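VP2 (Primate bocaparvovirus 1, PDB 7L0Y) forms, in 60 copies of its size variants, the T=1 icosahedral capsid, about 26 nm across, of human bocavirus 1. Local coordinates at residues 103-108 and 423-428. Sequence-based numbering, arbitrary orientation.
Sequences MQVKIY and GTIFIK
Ile-425 reaches both Val-105 and Ile-107, and its two branches divide the work. Traced outward, its CB lies back from the partners, 4.8 Å from Ile-107 CD1, and the longer branch and the methyl then diverge. CG2 comes within 3.8 Å of Ile-107 CD1. Ile-425 CG1 itself still stands 5.1 Å from Val-105 CG1; the nearly extended second torsion (chi2 165°) carries Ile-425 CD1 on from it, to 3.6 Å from Val-105 CG1. The same tip atom is 4.1 Å from Val-105 CB but 4.5 Å from Val-105 CG2, which places it on the CG1 side of the valine.

Three observations show that this is contact between two sheets, and not pairing within one. The nearest CA atoms, those of Val-105 and Ile-425, are 9.4 Å apart, and no hydrogen bond spans the segments. Thirdly, strand 95-118 pairs with 446-462 and 215-232, whereas strand 424-429 pairs with 71-74 and 132-137. These correspond to D and H of the parvovirus jelly roll, one in the BIDG sheet and the other in CHEF, with the three touching residues buried in the apolar interior between them.

On the D side, Val-105 presents CG1 because that methyl lies anti to its backbone N (chi1 175°). Ile-107 offers only the end of its longer branch, CD1. The side chains run counter to each other and meet near their ends, with methyls supplying the closest contacts. Backbone bonds to Phe-218 and Thr-216 tie Val-105 and Ile-107, respectively, to the neighbouring strand 215-232. Ile-425 also touches Phe-218 of that strand and, within its own sheet, Ile-134.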
loop_
_atom_site.group_PDB
_atom_site.type_symbol
_atom_site.label_atom_id
_atom_site.label_comp_id
_atom_site.label_asym_id
_atom_site.label_seq_id
_atom_site.Cartn_x
_atom_site.Cartn_y
_atom_site.Cartn_z
ATOM N N MET A 103 48.844 63.048 -36.011
ATOM C CA MET A 103 50.034 63.039 -36.843
ATOM C C MET A 103 50.757 61.718 -36.660
ATOM O O MET A 103 50.813 61.176 -35.557
ATOM C CB MET A 103 50.952 64.200 -36.496
ATOM C CG MET A 103 52.157 64.336 -37.389
ATOM S SD MET A 103 53.054 65.850 -37.025
ATOM C CE MET A 103 54.448 65.711 -38.132
ATOM N N GLN A 104 51.287 61.188 -37.752
ATOM C CA GLN A 104 51.998 59.920 -37.732
ATOM C C GLN A 104 53.216 60.054 -38.627
ATOM O O GLN A 104 53.081 60.388 -39.804
ATOM C CB GLN A 104 51.085 58.796 -38.206
ATOM C CG GLN A 104 51.611 57.409 -38.026
ATOM C CD GLN A 104 50.565 56.382 -38.384
ATOM O OE1 GLN A 104 49.423 56.729 -38.681
ATOM N NE2 GLN A 104 50.944 55.112 -38.368
ATOM N N VAL A 105 54.398 59.806 -38.078
ATOM C CA VAL A 105 55.641 59.874 -38.831
ATOM C C VAL A 105 56.306 58.511 -38.797
ATOM O O VAL A 105 56.485 57.931 -37.723
ATOM C CB VAL A 105 56.587 60.953 -38.281
ATOM C CG1 VAL A 105 57.903 60.897 -39.006
ATOM C CG2 VAL A 105 55.975 62.315 -38.445
ATOM N N LYS A 106 56.666 58.001 -39.967
ATOM C CA LYS A 106 57.451 56.784 -40.090
ATOM C C LYS A 106 58.791 57.114 -40.722
ATOM O O LYS A 106 58.856 57.894 -41.671
ATOM C CB LYS A 106 56.733 55.737 -40.931
ATOM C CG LYS A 106 55.468 55.211 -40.326
ATOM C CD LYS A 106 54.805 54.238 -41.266
ATOM C CE LYS A 106 53.540 53.655 -40.679
ATOM N NZ LYS A 106 52.879 52.741 -41.644
ATOM N N ILE A 107 59.852 56.524 -40.189
ATOM C CA ILE A 107 61.170 56.544 -40.806
ATOM C C ILE A 107 61.525 55.107 -41.135
ATOM O O ILE A 107 61.541 54.253 -40.245
ATOM C CB ILE A 107 62.221 57.182 -39.885
ATOM C CG1 ILE A 107 61.856 58.634 -39.612
ATOM C CG2 ILE A 107 63.582 57.114 -40.515
ATOM C CD1 ILE A 107 62.633 59.265 -38.514
ATOM N N TYR A 108 61.796 54.832 -42.403
ATOM C CA TYR A 108 61.897 53.450 -42.845
ATOM C C TYR A 108 62.738 53.387 -44.109
ATOM O O TYR A 108 63.168 54.407 -44.645
ATOM C CB TYR A 108 60.502 52.860 -43.043
ATOM C CG TYR A 108 59.683 53.575 -44.069
ATOM C CD1 TYR A 108 59.584 53.095 -45.353
ATOM C CD2 TYR A 108 59.045 54.763 -43.760
ATOM C CE1 TYR A 108 58.849 53.746 -46.281
ATOM C CE2 TYR A 108 58.323 55.430 -44.684
ATOM C CZ TYR A 108 58.221 54.918 -45.946
ATOM O OH TYR A 108 57.481 55.578 -46.887
ATOM N N GLY A 423 57.004 66.820 -31.387
ATOM C CA GLY A 423 58.398 66.781 -30.992
ATOM C C GLY A 423 59.312 66.688 -32.198
ATOM O O GLY A 423 58.958 66.113 -33.229
ATOM N N THR A 424 60.493 67.275 -32.070
ATOM C CA THR A 424 61.491 67.171 -33.121
ATOM C C THR A 424 62.093 65.777 -33.136
ATOM O O THR A 424 62.470 65.241 -32.095
ATOM C CB THR A 424 62.588 68.207 -32.918
ATOM O OG1 THR A 424 62.030 69.517 -33.042
ATOM C CG2 THR A 424 63.678 68.029 -33.939
ATOM N N ILE A 425 62.184 65.192 -34.318
ATOM C CA ILE A 425 62.879 63.930 -34.492
ATOM C C ILE A 425 64.330 64.238 -34.819
ATOM O O ILE A 425 64.628 64.873 -35.832
ATOM C CB ILE A 425 62.232 63.085 -35.591
ATOM C CG1 ILE A 425 60.797 62.757 -35.215
ATOM C CG2 ILE A 425 63.012 61.810 -35.783
ATOM C CD1 ILE A 425 60.000 62.249 -36.361
ATOM N N PHE A 426 65.226 63.810 -33.948
ATOM C CA PHE A 426 66.653 63.953 -34.160
ATOM C C PHE A 426 67.201 62.660 -34.721
ATOM O O PHE A 426 66.782 61.573 -34.321
ATOM C CB PHE A 426 67.367 64.299 -32.862
ATOM C CG PHE A 426 67.002 65.621 -32.321
ATOM C CD1 PHE A 426 67.633 66.758 -32.771
ATOM C CD2 PHE A 426 66.029 65.738 -31.360
ATOM C CE1 PHE A 426 67.303 67.975 -32.270
ATOM C CE2 PHE A 426 65.703 66.957 -30.860
ATOM C CZ PHE A 426 66.343 68.078 -31.316
ATOM N N ILE A 427 68.132 62.776 -35.645
ATOM C CA ILE A 427 68.745 61.619 -36.264
ATOM C C ILE A 427 70.214 61.915 -36.488
ATOM O O ILE A 427 70.576 63.004 -36.939
ATOM C CB ILE A 427 68.031 61.249 -37.577
ATOM C CG1 ILE A 427 68.692 60.061 -38.260
ATOM C CG2 ILE A 427 67.963 62.417 -38.476
ATOM C CD1 ILE A 427 67.935 59.581 -39.450
ATOM N N LYS A 428 71.060 60.973 -36.118
ATOM C CA LYS A 428 72.436 61.004 -36.569
ATOM C C LYS A 428 72.840 59.572 -36.822
ATOM O O LYS A 428 72.199 58.645 -36.332
ATOM C CB LYS A 428 73.400 61.636 -35.565
ATOM C CG LYS A 428 73.618 60.826 -34.342
ATOM C CD LYS A 428 74.609 61.485 -33.434
ATOM C CE LYS A 428 74.875 60.610 -32.218
ATOM N NZ LYS A 428 75.594 59.370 -32.567
#